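Local coordinates for protein dihydropteridine reductase (Dictyostelium discoideum, PDB 3ORF) that catalyses the NAD(P)H-dependent reduction of quinonoid dihydropteridine to tetrahydropteridine, the step that provides tetrahydrobiopterin, at residues K23-G29 against D89-A95; A95-S99 against M115-N119; L142-A148 against K162-I168. All coordinates share one frame; numbering follows the deposited sequence.

In the fold
All three interactions line the NAD pocket of one Rossmann fold, but each draws on a different part of it. Interaction 1 is mainly sheet: two buried parallel strands paired through their backbones, with apolar side chains on both faces. Strand 88-93 also borders strand 138-143, so interaction 3 continues the same sheet into its next strand, Cys93 O meeting Thr143 OG1; it then ties that strand's end to helix 156-172 through a lysine and a histidine. Interaction 2 takes up where interaction 1 stops, sharing Ala95. It is only partly buried and pairs a glycine-rich loop with helix 108-133 through an asparagine amide and two methionines.

Interaction 1 of 3, residues K23-G29 against D89-A95; sequences KNILVLG and DTFVCAA. With NAD (nicotinamide-adenine-dinucleotide), chain E.
Asn24 to Leu28 and Thr90 to Cys93 run side by side as parallel neighbours in the Rossmann sheet, their short axes 13° apart. The backbone bonds alternate: Leu26 N gives to Thr90 O, Leu26 O takes Val92 N, Leu28 N gives to Val92 O, and Leu28 O takes Ala94 N at 2.7 Å just past the strand end. At the other end the chain turns a corner, and Asn24 O receives Asp89 N as well as a weak bond from Thr90 N. The Asp89 side chain closes this end by returning to the backbone: OD1 accepts Asn24 N at 3.0 Å through its anti lone pair, with 155° at the hydrogen. Lys23 crosses that carboxylate at about a right angle, its CD 3.7 Å from Asp89 CG, but its ammonium stays beyond salt-bridge range. OD2 is held by Asn135.

Phe91 shows how one face of the sheet fills. Its CG is anti to the backbone N (chi1 168°), and both CB and CG pass Leu26 O. CD1 comes nearest, 3.6 Å from Leu26 O and 3.7 Å from Leu26 CG, while Leu26 CD2 lies in the ring plane, at its edge. CE1 touches both Leu26 CG and Leu28 CB, and the tip, CZ, ends 3.9 Å from Leu28 CB. The ring also meets that of Phe140 on the next strand. On the opposite face Ile25 and Thr90 point the same way, Ile25 CG1 3.8 Å from Thr90 CG2.

Where the strands end, the cofactor begins. Gly29 has no room for a beta carbon, which would run into Ala95 N and its own preceding carbonyl. Just before it, Leu28 CD1 touches the adenine, 3.6 Å from NAD C2A.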
# COMPACT_ATOMS: atom_id res chain seq x y z
N LYS A 23 -31.61 -11.54 -3.08
CA LYS A 23 -30.34 -11.17 -2.53
C LYS A 23 -29.56 -10.28 -3.50
O LYS A 23 -29.64 -10.47 -4.68
CB LYS A 23 -29.56 -12.41 -2.14
CG LYS A 23 -30.31 -13.35 -1.16
CD LYS A 23 -29.88 -13.12 0.24
CE LYS A 23 -30.01 -14.39 1.03
NZ LYS A 23 -29.93 -14.09 2.48
N ASN A 24 -28.85 -9.29 -2.97
CA ASN A 24 -28.05 -8.40 -3.83
C ASN A 24 -26.55 -8.65 -3.75
O ASN A 24 -25.96 -8.73 -2.65
CB ASN A 24 -28.32 -6.94 -3.49
CG ASN A 24 -29.79 -6.62 -3.54
OD1 ASN A 24 -30.45 -7.17 -4.38
ND2 ASN A 24 -30.30 -5.74 -2.66
N ILE A 25 -25.91 -8.70 -4.92
CA ILE A 25 -24.46 -8.67 -4.93
C ILE A 25 -23.96 -7.44 -5.66
O ILE A 25 -24.45 -7.11 -6.74
CB ILE A 25 -23.84 -9.98 -5.49
CG1 ILE A 25 -22.31 -9.81 -5.64
CG2 ILE A 25 -24.43 -10.35 -6.83
CD1 ILE A 25 -21.58 -11.02 -6.32
N LEU A 26 -22.97 -6.77 -5.09
CA LEU A 26 -22.37 -5.61 -5.72
C LEU A 26 -20.92 -5.82 -6.08
O LEU A 26 -20.16 -6.36 -5.27
CB LEU A 26 -22.48 -4.44 -4.79
CG LEU A 26 -21.57 -3.25 -5.02
CD1 LEU A 26 -21.97 -2.61 -6.22
CD2 LEU A 26 -21.92 -2.29 -3.93
N VAL A 27 -20.53 -5.42 -7.28
CA VAL A 27 -19.22 -5.79 -7.78
C VAL A 27 -18.49 -4.55 -8.35
O VAL A 27 -18.96 -3.97 -9.34
CB VAL A 27 -19.29 -6.86 -8.89
CG1 VAL A 27 -17.86 -7.26 -9.33
CG2 VAL A 27 -20.14 -8.10 -8.48
N LEU A 28 -17.38 -4.17 -7.71
CA LEU A 28 -16.57 -3.01 -8.15
C LEU A 28 -15.63 -3.66 -9.12
O LEU A 28 -15.11 -4.76 -8.82
CB LEU A 28 -15.81 -2.40 -6.93
CG LEU A 28 -14.95 -1.16 -7.19
CD1 LEU A 28 -15.89 0.01 -7.72
CD2 LEU A 28 -14.16 -0.71 -5.88
N GLY A 29 -15.46 -3.07 -10.32
CA GLY A 29 -14.75 -3.78 -11.35
C GLY A 29 -15.71 -4.69 -12.08
O GLY A 29 -15.31 -5.67 -12.76
N ASP A 89 -25.79 -8.12 0.08
CA ASP A 89 -25.44 -9.27 0.90
C ASP A 89 -23.99 -9.78 0.67
O ASP A 89 -23.42 -10.48 1.54
CB ASP A 89 -26.40 -10.41 0.58
CG ASP A 89 -27.89 -10.06 0.93
OD1 ASP A 89 -28.72 -9.73 -0.00
OD2 ASP A 89 -28.20 -10.03 2.12
N THR A 90 -23.49 -9.53 -0.55
CA THR A 90 -22.17 -9.85 -0.94
C THR A 90 -21.58 -8.68 -1.75
O THR A 90 -22.22 -8.16 -2.69
CB THR A 90 -22.14 -11.07 -1.83
OG1 THR A 90 -22.48 -12.22 -1.05
CG2 THR A 90 -20.75 -11.22 -2.44
N PHE A 91 -20.38 -8.25 -1.36
CA PHE A 91 -19.64 -7.24 -2.11
C PHE A 91 -18.35 -7.86 -2.61
O PHE A 91 -17.69 -8.60 -1.86
CB PHE A 91 -19.32 -6.02 -1.24
CG PHE A 91 -18.33 -5.10 -1.89
CD1 PHE A 91 -18.76 -4.12 -2.78
CD2 PHE A 91 -16.94 -5.29 -1.70
CE1 PHE A 91 -17.83 -3.32 -3.48
CE2 PHE A 91 -16.01 -4.46 -2.35
CZ PHE A 91 -16.49 -3.46 -3.26
N VAL A 92 -17.99 -7.63 -3.87
CA VAL A 92 -16.71 -8.20 -4.40
C VAL A 92 -15.95 -7.13 -5.12
O VAL A 92 -16.51 -6.44 -5.97
CB VAL A 92 -16.97 -9.31 -5.42
CG1 VAL A 92 -15.60 -9.83 -6.02
CG2 VAL A 92 -17.73 -10.46 -4.77
N CYS A 93 -14.70 -6.90 -4.77
CA CYS A 93 -13.96 -5.99 -5.63
C CYS A 93 -13.11 -6.77 -6.62
O CYS A 93 -12.19 -7.56 -6.25
CB CYS A 93 -13.08 -5.05 -4.81
SG CYS A 93 -11.90 -4.04 -5.77
N ALA A 94 -13.45 -6.62 -7.89
CA ALA A 94 -12.68 -7.30 -8.91
C ALA A 94 -11.96 -6.30 -9.75
O ALA A 94 -11.51 -6.64 -10.81
CB ALA A 94 -13.57 -8.18 -9.80
N ALA A 95 -11.90 -5.06 -9.29
CA ALA A 95 -11.18 -3.98 -9.95
C ALA A 95 -9.68 -4.18 -9.75
O ALA A 95 -9.24 -4.76 -8.75
CB ALA A 95 -11.62 -2.59 -9.33
PA NAD E . -9.61 -6.58 -16.10
O1A NAD E . -8.62 -5.57 -16.54
O2A NAD E . -10.48 -7.28 -17.09
O5B NAD E . -10.71 -5.78 -15.18
C5B NAD E . -10.47 -4.90 -14.13
C4B NAD E . -11.69 -3.96 -14.09
O4B NAD E . -11.43 -3.01 -13.02
C3B NAD E . -11.74 -3.12 -15.39
O3B NAD E . -13.09 -2.98 -15.78
C2B NAD E . -11.34 -1.72 -14.95
O2B NAD E . -12.05 -0.72 -15.69
C1B NAD E . -11.83 -1.73 -13.49
N9A NAD E . -11.11 -0.79 -12.59
C8A NAD E . -9.77 -0.54 -12.62
N7A NAD E . -9.50 0.31 -11.62
C5A NAD E . -10.66 0.63 -10.97
C6A NAD E . -11.01 1.47 -9.86
N6A NAD E . -10.09 2.25 -9.25
N1A NAD E . -12.31 1.53 -9.45
C2A NAD E . -13.24 0.84 -10.08
N3A NAD E . -12.94 0.04 -11.13
C4A NAD E . -11.68 -0.07 -11.61
O3 NAD E . -8.82 -7.55 -15.15
PN NAD E . -9.14 -8.98 -14.69
O1N NAD E . -8.29 -9.83 -15.57
O2N NAD E . -10.63 -9.22 -14.47
O5D NAD E . -8.48 -9.07 -13.21
C5D NAD E . -9.24 -8.91 -12.01
C4D NAD E . -8.31 -8.84 -10.78
O4D NAD E . -7.29 -9.87 -10.88
C3D NAD E . -7.53 -7.53 -10.59
O3D NAD E . -7.77 -7.11 -9.20
C2D NAD E . -6.05 -7.93 -10.76
O2D NAD E . -5.28 -7.05 -9.93
C1D NAD E . -6.16 -9.33 -10.12
N1N NAD E . -5.12 -10.44 -9.91
C2N NAD E . -4.72 -11.41 -10.93
C3N NAD E . -3.74 -12.40 -10.56
C7N NAD E . -3.22 -13.51 -11.51
O7N NAD E . -2.00 -13.76 -11.56
N7N NAD E . -4.19 -14.18 -12.18
C4N NAD E . -3.21 -12.43 -9.24
C5N NAD E . -3.64 -11.51 -8.28
C6N NAD E . -4.57 -10.54 -8.61

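Interaction 2 of 3, residues A95-S99 against M115-N119; sequences AGGWS and MIDMN. With NAD (nicotinamide-adenine-dinucleotide), chain E.
The flat carboxamide of Asn119 meets the backbone of Gly97 with both its polar atoms. Gly97 O lies in the amide plane and takes ND2 at 3.1 Å, with 151° at the hydrogen, a bond that by itself helps to fix the rotation of the amide about CB-CG. The returning bond, from Gly97 N to Asn119 OD1, is less certain, because OD1 sits too close to a neighbouring atom in the model. A second flat group belongs to the loop: Trp98 leaves the backbone away from the helix, and its indole meets the ring of Tyr158, the predicted proton acceptor, edge-to-face.

Two methionines fill the rest of the contact. Met115 is bent at both chi2 (-59°) and chi3 (87°), which curls its thioether back to the loop: SD comes 3.4 Å from Ser99 N, and CE packs on Ser99 CB at 3.6 Å. Behind it, Met115 also touches Ala157 and Thr161 of helix 156-172. Met118 brings its SD to 3.7 Å from Gly97 CA, where a beta carbon would collide with the sulfur. Gly96 is restricted too: its backbone angles suit only glycine, and a side chain there would strike the nicotinamide ribose at NAD O3D. Its CA-H points at Met118 O.

Both segments hold NAD with main-chain oxygens. Ala95 O accepts the ribose hydroxyl NAD O3D at 2.8 Å, and Asp117 O accepts the adenine amine NAD N6A at 3.0 Å. Ala95 CB touches the adenine at NAD C4A, 3.4 Å away. A glycine-rich loop after the fourth strand, clasped by an asparagine from the following helix at a wider pi-type turn, is consistent with the cofactor-binding loop and helix asparagine of classical short-chain dehydrogenases.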
# COMPACT_ATOMS: atom_id res chain seq x y z
N ALA A 95 -11.90 -5.06 -9.29
CA ALA A 95 -11.18 -3.98 -9.95
C ALA A 95 -9.68 -4.18 -9.75
O ALA A 95 -9.24 -4.76 -8.75
CB ALA A 95 -11.62 -2.59 -9.33
N GLY A 96 -8.89 -3.67 -10.65
CA GLY A 96 -7.44 -3.70 -10.44
C GLY A 96 -6.74 -3.73 -11.80
O GLY A 96 -7.38 -3.54 -12.84
N GLY A 97 -5.46 -4.01 -11.80
CA GLY A 97 -4.66 -4.01 -13.03
C GLY A 97 -3.29 -4.56 -12.66
O GLY A 97 -2.92 -4.55 -11.48
N TRP A 98 -2.54 -4.98 -13.67
CA TRP A 98 -1.14 -5.32 -13.50
C TRP A 98 -0.18 -4.47 -14.35
O TRP A 98 -0.44 -4.19 -15.50
CB TRP A 98 -0.92 -6.85 -13.76
CG TRP A 98 0.54 -7.24 -13.46
CD1 TRP A 98 1.04 -7.61 -12.25
CD2 TRP A 98 1.65 -7.23 -14.37
NE1 TRP A 98 2.38 -7.87 -12.35
CE2 TRP A 98 2.78 -7.65 -13.65
CE3 TRP A 98 1.79 -6.93 -15.72
CZ2 TRP A 98 4.04 -7.74 -14.22
CZ3 TRP A 98 3.05 -7.07 -16.32
CH2 TRP A 98 4.16 -7.43 -15.57
N SER A 99 0.94 -4.08 -13.79
CA SER A 99 2.02 -3.44 -14.56
C SER A 99 3.29 -3.87 -13.91
O SER A 99 3.29 -4.00 -12.68
CB SER A 99 1.99 -1.91 -14.40
OG SER A 99 1.18 -1.30 -15.39
N MET A 115 -0.71 1.54 -10.66
CA MET A 115 -1.09 0.46 -9.72
C MET A 115 -1.82 1.11 -8.53
O MET A 115 -2.74 0.53 -8.00
CB MET A 115 0.14 -0.31 -9.23
CG MET A 115 0.90 -1.20 -10.36
SD MET A 115 -0.24 -2.40 -11.05
CE MET A 115 -0.98 -1.40 -12.39
N ILE A 116 -1.39 2.32 -8.12
CA ILE A 116 -2.11 3.02 -7.07
C ILE A 116 -3.55 3.26 -7.52
O ILE A 116 -4.48 2.90 -6.83
CB ILE A 116 -1.42 4.30 -6.67
CG1 ILE A 116 -0.20 3.97 -5.81
CG2 ILE A 116 -2.41 5.21 -5.88
CD1 ILE A 116 0.73 5.14 -5.48
N ASP A 117 -3.75 3.78 -8.71
CA ASP A 117 -5.11 4.14 -9.14
C ASP A 117 -6.01 2.93 -9.38
O ASP A 117 -7.22 2.97 -9.15
CB ASP A 117 -5.00 4.96 -10.45
CG ASP A 117 -4.45 6.43 -10.21
OD1 ASP A 117 -4.42 6.97 -9.08
OD2 ASP A 117 -4.06 7.05 -11.22
N MET A 118 -5.44 1.88 -9.96
CA MET A 118 -6.22 0.71 -10.28
C MET A 118 -6.41 -0.22 -9.08
O MET A 118 -7.50 -0.76 -8.88
CB MET A 118 -5.55 -0.06 -11.44
CG MET A 118 -5.89 0.55 -12.83
SD MET A 118 -5.26 -0.53 -14.15
CE MET A 118 -3.82 0.40 -14.72
N ASN A 119 -5.36 -0.51 -8.31
CA ASN A 119 -5.55 -1.48 -7.21
C ASN A 119 -5.83 -0.83 -5.83
O ASN A 119 -6.69 -1.30 -5.10
CB ASN A 119 -4.40 -2.43 -7.08
CG ASN A 119 -4.06 -3.14 -8.40
OD1 ASN A 119 -4.90 -3.74 -9.05
ND2 ASN A 119 -2.80 -3.09 -8.76
PA NAD E . -9.61 -6.58 -16.10
O1A NAD E . -8.62 -5.57 -16.54
O2A NAD E . -10.48 -7.28 -17.09
O5B NAD E . -10.71 -5.78 -15.18
C5B NAD E . -10.47 -4.90 -14.13
C4B NAD E . -11.69 -3.96 -14.09
O4B NAD E . -11.43 -3.01 -13.02
C3B NAD E . -11.74 -3.12 -15.39
O3B NAD E . -13.09 -2.98 -15.78
C2B NAD E . -11.34 -1.72 -14.95
O2B NAD E . -12.05 -0.72 -15.69
C1B NAD E . -11.83 -1.73 -13.49
N9A NAD E . -11.11 -0.79 -12.59
C8A NAD E . -9.77 -0.54 -12.62
N7A NAD E . -9.50 0.31 -11.62
C5A NAD E . -10.66 0.63 -10.97
C6A NAD E . -11.01 1.47 -9.86
N6A NAD E . -10.09 2.25 -9.25
N1A NAD E . -12.31 1.53 -9.45
C2A NAD E . -13.24 0.84 -10.08
N3A NAD E . -12.94 0.04 -11.13
C4A NAD E . -11.68 -0.07 -11.61
O3 NAD E . -8.82 -7.55 -15.15
PN NAD E . -9.14 -8.98 -14.69
O1N NAD E . -8.29 -9.83 -15.57
O2N NAD E . -10.63 -9.22 -14.47
O5D NAD E . -8.48 -9.07 -13.21
C5D NAD E . -9.24 -8.91 -12.01
C4D NAD E . -8.31 -8.84 -10.78
O4D NAD E . -7.29 -9.87 -10.88
C3D NAD E . -7.53 -7.53 -10.59
O3D NAD E . -7.77 -7.11 -9.20
C2D NAD E . -6.05 -7.93 -10.76
O2D NAD E . -5.28 -7.05 -9.93
C1D NAD E . -6.16 -9.33 -10.12
N1N NAD E . -5.12 -10.44 -9.91
C2N NAD E . -4.72 -11.41 -10.93
C3N NAD E . -3.74 -12.40 -10.56
C7N NAD E . -3.22 -13.51 -11.51
O7N NAD E . -2.00 -13.76 -11.56
N7N NAD E . -4.19 -14.18 -12.18
C4N NAD E . -3.21 -12.43 -9.24
C5N NAD E . -3.64 -11.51 -8.28
C6N NAD E . -4.57 -10.54 -8.61

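Interaction 3 of 3, residues L142-A148 against K162-I168; sequences LTGASAA and KAATHHI. With NAD (nicotinamide-adenine-dinucleotide), chain E.
Thr143 O takes NZ of Lys162 at 2.8 Å, with NZ standing well above the carbonyl plane and not on a lone pair. Tyr158 and Lys162 form the YxxxK motif of short-chain dehydrogenases on helix 156-172, here set against the end of strand 138-143. The same NZ makes a weak bond of 3.4 Å to the ribose hydroxyl NAD O2D. Bent at chi2 (-39°), the lysine chain runs past two methyls on its way to the cofactor: its CB meets Ala148 CB and its CG meets Ala145 CB. A leucine in place of Lys162 would probably leave Thr143 O and the ribose hydroxyl without their shared donor and the ribose less firmly placed.

One helical turn on, His166 reaches the loop through its ring edge. NE2 accepts Ala145 N at 2.9 Å in a nearly straight bond, 170° at the hydrogen, close to the ring plane. Lys162 O lies over one face of that ring, 3.2 Å above its plane and offset toward the rim. Gly144 CA packs at the edge as well; a beta carbon there would clash with NE2.

Further along the helix the contact turns apolar. Leu142 CD1 reaches Thr165 CG2, and the Leu142 side chain crosses that of Ile168 at about a right angle, with CD1 3.9 Å from Ile168 CG2.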
# COMPACT_ATOMS: atom_id res chain seq x y z
N LEU A 142 -12.17 -8.76 -1.18
CA LEU A 142 -11.25 -8.07 -2.08
C LEU A 142 -10.36 -9.08 -2.83
O LEU A 142 -9.94 -10.10 -2.26
CB LEU A 142 -10.37 -7.07 -1.30
CG LEU A 142 -11.07 -6.01 -0.45
CD1 LEU A 142 -10.10 -4.94 0.13
CD2 LEU A 142 -12.07 -5.33 -1.41
N THR A 143 -10.03 -8.76 -4.08
CA THR A 143 -9.01 -9.50 -4.86
C THR A 143 -7.57 -9.02 -4.50
O THR A 143 -7.19 -7.83 -4.75
CB THR A 143 -9.26 -9.38 -6.35
OG1 THR A 143 -10.64 -9.80 -6.59
CG2 THR A 143 -8.36 -10.40 -7.08
N GLY A 144 -6.78 -9.93 -3.90
CA GLY A 144 -5.40 -9.58 -3.53
C GLY A 144 -4.47 -10.18 -4.58
O GLY A 144 -4.85 -10.30 -5.78
N ALA A 145 -3.29 -10.65 -4.15
CA ALA A 145 -2.45 -11.42 -5.07
C ALA A 145 -1.62 -12.41 -4.37
O ALA A 145 -0.95 -12.08 -3.43
CB ALA A 145 -1.59 -10.50 -5.98
N SER A 146 -1.61 -13.64 -4.84
CA SER A 146 -0.69 -14.63 -4.23
C SER A 146 0.77 -14.19 -4.27
O SER A 146 1.56 -14.40 -3.31
CB SER A 146 -0.84 -15.92 -4.95
OG SER A 146 -0.26 -16.88 -4.14
N ALA A 147 1.19 -13.59 -5.37
CA ALA A 147 2.61 -13.24 -5.47
C ALA A 147 3.00 -12.19 -4.42
O ALA A 147 4.13 -12.16 -4.01
CB ALA A 147 2.97 -12.69 -6.94
N ALA A 148 2.08 -11.32 -4.01
CA ALA A 148 2.40 -10.33 -2.97
C ALA A 148 2.59 -10.92 -1.61
O ALA A 148 3.02 -10.23 -0.75
CB ALA A 148 1.32 -9.26 -2.88
N LYS A 162 -0.79 -4.42 -3.78
CA LYS A 162 -1.44 -5.65 -3.33
C LYS A 162 -1.14 -5.96 -1.84
O LYS A 162 -1.99 -6.52 -1.14
CB LYS A 162 -1.01 -6.86 -4.16
CG LYS A 162 -1.62 -6.87 -5.57
CD LYS A 162 -3.06 -6.39 -5.55
CE LYS A 162 -3.86 -6.87 -6.82
NZ LYS A 162 -5.29 -6.87 -6.53
N ALA A 163 0.07 -5.64 -1.36
CA ALA A 163 0.32 -5.88 0.04
C ALA A 163 -0.59 -4.94 0.81
O ALA A 163 -1.07 -5.29 1.88
CB ALA A 163 1.86 -5.65 0.46
N ALA A 164 -0.84 -3.74 0.28
CA ALA A 164 -1.68 -2.83 1.06
C ALA A 164 -3.10 -3.40 1.05
O ALA A 164 -3.82 -3.32 2.03
CB ALA A 164 -1.68 -1.43 0.41
N THR A 165 -3.52 -3.92 -0.11
CA THR A 165 -4.86 -4.55 -0.22
C THR A 165 -5.06 -5.63 0.81
O THR A 165 -6.12 -5.73 1.43
CB THR A 165 -5.10 -5.13 -1.59
OG1 THR A 165 -4.89 -4.10 -2.55
CG2 THR A 165 -6.50 -5.65 -1.70
N HIS A 166 -4.00 -6.44 1.01
CA HIS A 166 -4.10 -7.56 1.96
C HIS A 166 -4.31 -6.98 3.38
O HIS A 166 -5.00 -7.56 4.19
CB HIS A 166 -2.81 -8.45 1.97
CG HIS A 166 -2.60 -9.19 0.66
ND1 HIS A 166 -1.40 -9.79 0.33
CD2 HIS A 166 -3.44 -9.44 -0.38
CE1 HIS A 166 -1.50 -10.33 -0.88
NE2 HIS A 166 -2.72 -10.12 -1.33
N HIS A 167 -3.61 -5.91 3.68
CA HIS A 167 -3.68 -5.33 5.07
C HIS A 167 -5.10 -4.76 5.28
O HIS A 167 -5.66 -4.85 6.36
CB HIS A 167 -2.60 -4.26 5.19
CG HIS A 167 -2.48 -3.65 6.54
ND1 HIS A 167 -1.54 -4.09 7.47
CD2 HIS A 167 -3.14 -2.60 7.12
CE1 HIS A 167 -1.65 -3.35 8.56
NE2 HIS A 167 -2.63 -2.46 8.39
N ILE A 168 -5.71 -4.21 4.23
CA ILE A 168 -7.06 -3.64 4.36
C ILE A 168 -8.11 -4.72 4.70
O ILE A 168 -8.93 -4.61 5.61
CB ILE A 168 -7.49 -2.93 3.05
CG1 ILE A 168 -6.68 -1.64 2.86
CG2 ILE A 168 -9.00 -2.57 3.08
CD1 ILE A 168 -6.72 -1.12 1.34
PA NAD E . -9.61 -6.58 -16.10
O1A NAD E . -8.62 -5.57 -16.54
O2A NAD E . -10.48 -7.28 -17.09
O5B NAD E . -10.71 -5.78 -15.18
C5B NAD E . -10.47 -4.90 -14.13
C4B NAD E . -11.69 -3.96 -14.09
O4B NAD E . -11.43 -3.01 -13.02
C3B NAD E . -11.74 -3.12 -15.39
O3B NAD E . -13.09 -2.98 -15.78
C2B NAD E . -11.34 -1.72 -14.95
O2B NAD E . -12.05 -0.72 -15.69
C1B NAD E . -11.83 -1.73 -13.49
N9A NAD E . -11.11 -0.79 -12.59
C8A NAD E . -9.77 -0.54 -12.62
N7A NAD E . -9.50 0.31 -11.62
C5A NAD E . -10.66 0.63 -10.97
C6A NAD E . -11.01 1.47 -9.86
N6A NAD E . -10.09 2.25 -9.25
N1A NAD E . -12.31 1.53 -9.45
C2A NAD E . -13.24 0.84 -10.08
N3A NAD E . -12.94 0.04 -11.13
C4A NAD E . -11.68 -0.07 -11.61
O3 NAD E . -8.82 -7.55 -15.15
PN NAD E . -9.14 -8.98 -14.69
O1N NAD E . -8.29 -9.83 -15.57
O2N NAD E . -10.63 -9.22 -14.47
O5D NAD E . -8.48 -9.07 -13.21
C5D NAD E . -9.24 -8.91 -12.01
C4D NAD E . -8.31 -8.84 -10.78
O4D NAD E . -7.29 -9.87 -10.88
C3D NAD E . -7.53 -7.53 -10.59
O3D NAD E . -7.77 -7.11 -9.20
C2D NAD E . -6.05 -7.93 -10.76
O2D NAD E . -5.28 -7.05 -9.93
C1D NAD E . -6.16 -9.33 -10.12
N1N NAD E . -5.12 -10.44 -9.91
C2N NAD E . -4.72 -11.41 -10.93
C3N NAD E . -3.74 -12.40 -10.56
C7N NAD E . -3.22 -13.51 -11.51
O7N NAD E . -2.00 -13.76 -11.56
N7N NAD E . -4.19 -14.18 -12.18
C4N NAD E . -3.21 -12.43 -9.24
C5N NAD E . -3.64 -11.51 -8.28
C6N NAD E . -4.57 -10.54 -8.61